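Local structure of hypothetical protein Atu1826 (Agrobacterium tumefaciens, 2I3D) at residues B[110-113]-B[114-117]; B[135-138]-B[139-142]; B[181-184]-B[185-188]; B[190-193]-B[194-197]. The protein is of unknown function but is a putative alpha/beta hydrolase, probably related to the X-Pro dipeptidyl-peptidases of the S15 family. One frame throughout, in Å; residues are numbered along the deposited sequence.

Contact 1: residues B[110-113]-B[114-117]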
# COMPACT_ATOMS: atom_id res chain seq x y z
N ALA B 110 18.64 4.43 12.20
CA ALA B 110 18.43 3.11 11.60
C ALA B 110 19.68 2.58 10.92
O ALA B 110 20.09 1.44 11.17
CB ALA B 110 17.25 3.15 10.57
N LEU B 111 20.31 3.43 10.11
CA LEU B 111 21.56 3.06 9.44
C LEU B 111 22.69 2.78 10.45
O LEU B 111 23.40 1.77 10.31
CB LEU B 111 21.99 4.13 8.42
CG LEU B 111 23.21 3.73 7.57
CD1 LEU B 111 23.18 2.28 6.94
CD2 LEU B 111 23.41 4.78 6.48
N ASP B 112 22.78 3.61 11.49
CA ASP B 112 23.79 3.37 12.56
C ASP B 112 23.57 2.01 13.23
O ASP B 112 24.53 1.25 13.50
CB ASP B 112 23.69 4.45 13.65
CG ASP B 112 24.19 5.82 13.19
OD1 ASP B 112 24.87 5.96 12.14
OD2 ASP B 112 23.92 6.78 13.94
N TRP B 113 22.31 1.70 13.52
CA TRP B 113 21.96 0.44 14.16
C TRP B 113 22.39 -0.77 13.32
O TRP B 113 23.08 -1.68 13.84
CB TRP B 113 20.48 0.40 14.46
CG TRP B 113 20.01 -0.85 15.09
CD1 TRP B 113 20.07 -1.17 16.43
CD2 TRP B 113 19.40 -1.96 14.44
NE1 TRP B 113 19.51 -2.41 16.63
CE2 TRP B 113 19.10 -2.92 15.43
CE3 TRP B 113 19.06 -2.23 13.11
CZ2 TRP B 113 18.48 -4.14 15.14
CZ3 TRP B 113 18.45 -3.46 12.81
CH2 TRP B 113 18.17 -4.39 13.82
N VAL B 114 22.04 -0.78 12.02
CA VAL B 114 22.43 -1.90 11.15
C VAL B 114 23.95 -1.97 11.06
O VAL B 114 24.55 -3.05 11.15
CB VAL B 114 21.79 -1.85 9.72
CG1 VAL B 114 22.10 -3.15 8.93
CG2 VAL B 114 20.34 -1.66 9.79
N GLN B 115 24.59 -0.81 10.92
CA GLN B 115 26.04 -0.79 10.86
C GLN B 115 26.73 -1.25 12.16
O GLN B 115 27.82 -1.82 12.11
CB GLN B 115 26.52 0.60 10.46
CG GLN B 115 26.32 0.89 8.98
CD GLN B 115 26.70 2.32 8.61
OE1 GLN B 115 26.93 3.17 9.48
NE2 GLN B 115 26.78 2.58 7.31
N SER B 116 26.10 -1.01 13.30
CA SER B 116 26.63 -1.52 14.59
C SER B 116 26.63 -3.06 14.59
O SER B 116 27.53 -3.69 15.17
CB SER B 116 25.90 -0.92 15.81
OG SER B 116 24.59 -1.48 16.04
N LEU B 117 25.64 -3.67 13.93
CA LEU B 117 25.55 -5.14 13.83
C LEU B 117 26.40 -5.71 12.70
O LEU B 117 26.74 -6.90 12.71
CB LEU B 117 24.09 -5.59 13.64
CG LEU B 117 23.04 -5.17 14.67
CD1 LEU B 117 21.72 -5.90 14.37
CD2 LEU B 117 23.47 -5.44 16.10
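Helix 101-117 finishes with two turns in which the side chains of W113 and L117 meet in a CH-pi contact. CD1 of L117 lies over one face of the indole, 4.0 Å from the centroid of the W113 six-membered ring and 21° off its normal, displaced toward the rim at CZ2 and CH2. With CG turned anti to the backbone N (chi1 179°), the indole swings alongside the following turn, and its CE3 also reaches CG2 of V114 at 3.6 Å. The indole is held from outside the helix too: F28 stacks on it and Y39 meets it edge-to-face, which ties the helix to the antiparallel strands at one end of the sheet. Deeper in, A110, L111 and V114 pack on strands 81-85 and 49-53, the helix-on-sheet layering of an alpha/beta hydrolase fold. L111 slants across the Q115 carboxamide, bringing its CD1 to 3.6 Å from NE2 of Q115. That amide is pinned by E145, which takes its NE2, and R143 forms a salt bridge with D112 close by. On the solvent side the carbonyl oxygen of W113 is gripped twice. L117 N donates to W113 O at 3.2 Å, and S116 OG, folded back over its own helix, donates to W113 O at 2.7 Å, well bent from the carbonyl direction at 127°.

Contact 2: residues B[135-138]-B[139-142]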
# COMPACT_ATOMS: atom_id res chain seq x y z
N ILE B 135 13.67 12.00 2.22
CA ILE B 135 14.54 11.60 3.34
C ILE B 135 15.77 10.78 2.86
O ILE B 135 16.91 11.03 3.30
CB ILE B 135 13.76 10.83 4.41
CG1 ILE B 135 12.52 11.64 4.88
CG2 ILE B 135 14.73 10.42 5.59
CD1 ILE B 135 12.89 12.94 5.66
N GLY B 136 15.56 9.85 1.92
CA GLY B 136 16.66 9.03 1.45
C GLY B 136 17.78 9.84 0.81
O GLY B 136 18.98 9.57 1.04
N MSE B 137 17.40 10.82 0.00
CA MSE B 137 18.43 11.61 -0.67
C MSE B 137 19.16 12.53 0.33
O MSE B 137 20.35 12.84 0.13
CB MSE B 137 17.90 12.33 -1.92
CG MSE B 137 17.40 11.32 -2.98
SE MSE B 137 17.09 12.04 -4.74
CE MSE B 137 18.94 11.98 -5.38
N GLN B 138 18.46 12.95 1.39
CA GLN B 138 19.12 13.72 2.43
C GLN B 138 20.12 12.80 3.16
O GLN B 138 21.25 13.22 3.51
CB GLN B 138 18.09 14.27 3.41
CG GLN B 138 17.23 15.39 2.82
CD GLN B 138 16.22 15.90 3.83
OE1 GLN B 138 16.59 16.57 4.82
NE2 GLN B 138 14.94 15.53 3.63
N LEU B 139 19.75 11.55 3.39
CA LEU B 139 20.67 10.65 4.10
C LEU B 139 21.91 10.39 3.21
O LEU B 139 23.06 10.41 3.68
CB LEU B 139 19.97 9.34 4.44
CG LEU B 139 20.80 8.33 5.25
CD1 LEU B 139 21.05 8.88 6.67
CD2 LEU B 139 20.06 6.99 5.29
N LEU B 140 21.67 10.19 1.91
CA LEU B 140 22.72 10.03 0.91
C LEU B 140 23.73 11.17 0.99
O LEU B 140 24.94 10.96 1.03
CB LEU B 140 22.05 10.04 -0.48
CG LEU B 140 22.96 10.12 -1.72
CD1 LEU B 140 23.66 8.81 -1.89
CD2 LEU B 140 22.17 10.45 -2.96
N MSE B 141 23.21 12.39 1.02
CA MSE B 141 24.07 13.58 1.08
C MSE B 141 24.99 13.57 2.32
O MSE B 141 26.14 13.99 2.23
CB MSE B 141 23.18 14.84 1.03
CG MSE B 141 23.88 16.11 0.61
SE MSE B 141 24.61 16.01 -1.22
CE MSE B 141 25.84 17.50 -0.88
N ARG B 142 24.49 13.04 3.45
CA ARG B 142 25.22 13.04 4.73
C ARG B 142 26.18 11.88 4.94
O ARG B 142 27.05 11.93 5.82
CB ARG B 142 24.24 13.00 5.88
CG ARG B 142 23.29 14.15 5.91
CD ARG B 142 22.78 14.36 7.30
NE ARG B 142 22.49 15.77 7.51
CZ ARG B 142 21.82 16.24 8.55
NH1 ARG B 142 21.35 15.40 9.47
NH2 ARG B 142 21.60 17.54 8.65
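L140 packs one turn after G136 and M137, on the buried flank of helix 131-142. Its CB lies 3.3 Å from the carbonyl oxygen of M137, and L140 N donates to G136 O at 2.9 Å in a fairly straight bond. Both L140 and the selenomethionine M137 send their side chains toward strand 146-152, where F149 receives them both; M137 is modelled in two conformers, so the approach of its CE to CD2 of L140, 4.3 Å in one of them, is a doubtful, light touch. Beside them L139 N bonds to I135 O at 2.9 Å, while I135 leans on helix 101-117. The outer side, with Q138, M141 and R142, is looser and chiefly backbone: M141 N bonds to M137 O at 3.0 Å, and R142 N reaches Q138 O at 3.2 Å with the hydrogen well off line (141°). The Q138 chain, its CG set beside the backbone N (chi1 -71°), runs back along the helix, and NE2 makes a weak bond to W134 O. R142, exposed and modelled in two conformers, touches L104 of helix 101-117. An apolar face against the sheet and a more exposed outer side, linking strands 124-129 and 146-152, mark the beta-alpha-beta crossover that follows the probable nucleophile elbow of an alpha/beta hydrolase.

Contact 3: residues B[181-184]-B[185-188]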
# COMPACT_ATOMS: atom_id res chain seq x y z
N VAL B 181 0.28 14.09 -8.07
CA VAL B 181 0.93 14.53 -6.82
C VAL B 181 2.25 15.27 -7.11
O VAL B 181 2.51 16.38 -6.60
CB VAL B 181 1.18 13.36 -5.85
CG1 VAL B 181 2.01 13.83 -4.65
CG2 VAL B 181 -0.16 12.73 -5.34
N ALA B 182 3.08 14.62 -7.94
CA ALA B 182 4.38 15.16 -8.36
C ALA B 182 4.47 15.01 -9.88
O ALA B 182 4.92 13.97 -10.37
CB ALA B 182 5.51 14.37 -7.66
N PRO B 183 3.93 15.99 -10.63
CA PRO B 183 3.88 15.90 -12.10
C PRO B 183 5.25 15.73 -12.78
O PRO B 183 6.28 16.08 -12.23
CB PRO B 183 3.25 17.23 -12.50
CG PRO B 183 2.31 17.52 -11.29
CD PRO B 183 3.19 17.19 -10.14
N GLU B 184 5.20 15.20 -13.99
CA GLU B 184 6.40 14.92 -14.78
C GLU B 184 7.23 16.15 -14.90
O GLU B 184 8.45 16.07 -14.86
CB GLU B 184 6.02 14.57 -16.22
CG GLU B 184 5.67 13.20 -16.53
CD GLU B 184 5.69 13.01 -18.05
OE1 GLU B 184 4.66 13.26 -18.67
OE2 GLU B 184 6.75 12.71 -18.62
N LYS B 185 6.61 17.30 -15.15
CA LYS B 185 7.41 18.50 -15.34
C LYS B 185 8.30 18.77 -14.13
O LYS B 185 9.45 19.20 -14.28
CB LYS B 185 6.52 19.70 -15.64
CG LYS B 185 7.25 21.05 -15.73
CD LYS B 185 6.33 22.17 -16.41
CE LYS B 185 5.29 22.70 -15.45
NZ LYS B 185 4.53 23.82 -16.14
N ASP B 186 7.76 18.55 -12.93
CA ASP B 186 8.52 18.84 -11.73
C ASP B 186 9.64 17.81 -11.55
O ASP B 186 10.79 18.17 -11.22
CB ASP B 186 7.60 18.84 -10.52
CG ASP B 186 6.51 19.84 -10.68
OD1 ASP B 186 6.74 21.01 -10.32
OD2 ASP B 186 5.46 19.49 -11.24
N VAL B 187 9.31 16.53 -11.75
CA VAL B 187 10.39 15.53 -11.65
C VAL B 187 11.47 15.77 -12.70
O VAL B 187 12.66 15.61 -12.41
CB VAL B 187 9.86 14.07 -11.68
CG1 VAL B 187 11.06 13.10 -11.46
CG2 VAL B 187 8.85 13.91 -10.55
N ASN B 188 11.08 16.15 -13.91
CA ASN B 188 12.05 16.36 -14.98
C ASN B 188 13.01 17.49 -14.66
O ASN B 188 14.22 17.40 -14.92
CB ASN B 188 11.35 16.70 -16.30
CG ASN B 188 10.70 15.50 -16.94
OD1 ASN B 188 10.98 14.35 -16.55
ND2 ASN B 188 9.79 15.74 -17.90
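P183 is the N-cap of helix 184-195, and D186 and V187 in the first turn close back onto it. In the loop just before, D179 accepts a hydrogen bond from A182 N and has the geometry of a triad aspartate with S130 and H212, consistent with a hydrolase. K185 adds little across the turn beyond its CB against the E184 carbonyl carbon, and its chain, bent at chi3, runs away from the turn on the exposed side. D186 comes next, its side chain lying beside the proline and pointing the same way: OD2 sits 3.4 Å from CB of P183 and equally close to its CD. CG placed beside the backbone N (chi1 -59°) brings the carboxylate round to this ring, near the helix start, where the helix dipole would tend to favour its negative charge. D186 N makes a weak bond to P183 O at 3.0 Å. V187 then supplies the straighter partner, its N donating to P183 O at 3.1 Å in the carbonyl plane, while its CG2 looks toward CB of A182 at 4.4 Å and the valine packs on strands 171-176 and 202-207. Last is N188, whose N bonds to E184 O at 2.8 Å; its carboxamide folds over that same oxygen, with CG of N188 only 3.1 Å from E184 O.

Contact 4: residues B[190-193]-B[194-197]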
# COMPACT_ATOMS: atom_id res chain seq x y z
N LEU B 190 13.98 18.47 -11.62
CA LEU B 190 14.97 18.00 -10.64
C LEU B 190 16.04 17.13 -11.36
O LEU B 190 17.25 17.30 -11.16
CB LEU B 190 14.30 17.13 -9.57
CG LEU B 190 15.21 16.26 -8.68
CD1 LEU B 190 16.17 17.11 -7.87
CD2 LEU B 190 14.39 15.29 -7.76
N VAL B 191 15.58 16.21 -12.22
CA VAL B 191 16.51 15.34 -12.93
C VAL B 191 17.46 16.16 -13.81
O VAL B 191 18.65 15.93 -13.80
CB VAL B 191 15.79 14.30 -13.74
CG1 VAL B 191 16.77 13.48 -14.59
CG2 VAL B 191 15.03 13.37 -12.78
N GLU B 192 16.92 17.14 -14.55
CA GLU B 192 17.77 18.00 -15.40
C GLU B 192 18.84 18.72 -14.57
O GLU B 192 20.01 18.83 -15.01
CB GLU B 192 16.94 19.01 -16.18
CG GLU B 192 16.16 18.41 -17.33
CD GLU B 192 17.05 17.93 -18.47
OE1 GLU B 192 17.81 18.73 -19.06
OE2 GLU B 192 17.01 16.74 -18.76
N LYS B 193 18.47 19.21 -13.38
CA LYS B 193 19.45 19.83 -12.48
C LYS B 193 20.56 18.84 -12.10
O LYS B 193 21.74 19.13 -12.21
CB LYS B 193 18.73 20.42 -11.25
CG LYS B 193 19.60 20.82 -10.07
CD LYS B 193 20.43 22.01 -10.45
CE LYS B 193 21.32 22.42 -9.29
NZ LYS B 193 22.33 23.43 -9.70
N LEU B 194 20.16 17.62 -11.71
CA LEU B 194 21.13 16.64 -11.27
C LEU B 194 22.03 16.22 -12.41
O LEU B 194 23.21 15.92 -12.17
CB LEU B 194 20.45 15.40 -10.68
CG LEU B 194 19.67 15.72 -9.40
CD1 LEU B 194 19.07 14.42 -8.81
CD2 LEU B 194 20.53 16.51 -8.37
N LYS B 195 21.50 16.21 -13.63
CA LYS B 195 22.26 15.75 -14.82
C LYS B 195 23.37 16.74 -15.21
O LYS B 195 24.28 16.41 -15.99
CB LYS B 195 21.33 15.41 -16.00
CG LYS B 195 20.47 14.14 -15.69
CD LYS B 195 19.64 13.62 -16.88
CE LYS B 195 19.24 12.10 -16.67
NZ LYS B 195 18.22 11.66 -17.69
N THR B 196 23.37 17.94 -14.63
CA THR B 196 24.47 18.89 -14.85
C THR B 196 25.71 18.59 -14.02
O THR B 196 26.75 19.25 -14.17
CB THR B 196 24.05 20.36 -14.55
OG1 THR B 196 23.82 20.51 -13.15
CG2 THR B 196 22.79 20.73 -15.33
N GLN B 197 25.59 17.63 -13.10
CA GLN B 197 26.65 17.34 -12.15
C GLN B 197 27.58 16.23 -12.68
O GLN B 197 27.15 15.10 -12.90
CB GLN B 197 25.98 17.02 -10.80
CG GLN B 197 25.02 18.18 -10.37
CD GLN B 197 24.23 17.93 -9.09
OE1 GLN B 197 24.19 16.82 -8.58
NE2 GLN B 197 23.58 18.98 -8.58
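The flat groups here are the K193 carbonyl, which T196 approaches twice, and the Q197 carboxamide, which crosses the K193 side chain loosely. In the plane of the K193 carbonyl lies the T196 hydroxyl, OG1 donating to K193 O at 2.7 Å. Above that plane, 59° out of it, comes T196 N, which also bonds to K193 O, at 3.2 Å. A chi1 of 68° puts OG1 between the backbone N and carbonyl carbon of T196, which turns the hydroxyl back to the preceding turn. The Q197 amide has its NE2 4.2 Å from CE of K193 and is fixed by the loop beyond: C167 N bonds to OE1 and L164 O takes NE2. Farther back, V191 and K195 run side by side, CE of K195 resting 3.5 Å from CG1 of V191. L190 and L194 cross on the buried side, CD1 of L190 being 4.1 Å from CG of L194. V191 and L194 also lie on strands 171-176 and 202-207, so this helix bridges the two in a beta-alpha-beta unit. The chemistry changes along it: L194 N and K195 N bond four residues back, to L190 O and V191 O, whereas T196 N keeps only a weak bond four back, to E192 O, and its better one, like that of Q197 N, goes three back. The K193 carbonyl, lacking an i+4 amide, is thus still satisfied, by a backbone N-H and a hydroxyl together.

In the fold
All four are local contacts within or at the start of helices flanking the sheet. Contact 2 is the most buried, its centre about 9 Å from that of the chain, and mainly apolar; the other three are partly buried, their centres about 16 to 18 Å from it. Contacts 1 and 2 belong to adjacent helices that meet at CD2 of L111 and CD2 of L139, 4.2 Å apart; contact 2 reaches L194 of contact 4 through M137, less certainly, since that residue has two conformers. Contacts 3 and 4 share helix 184-195; contact 3 has a proline at the N-cap position, while in contacts 1 and 4 a hydroxyl folds onto a carbonyl near the helix end. Contact 1 alone uses an aromatic ring.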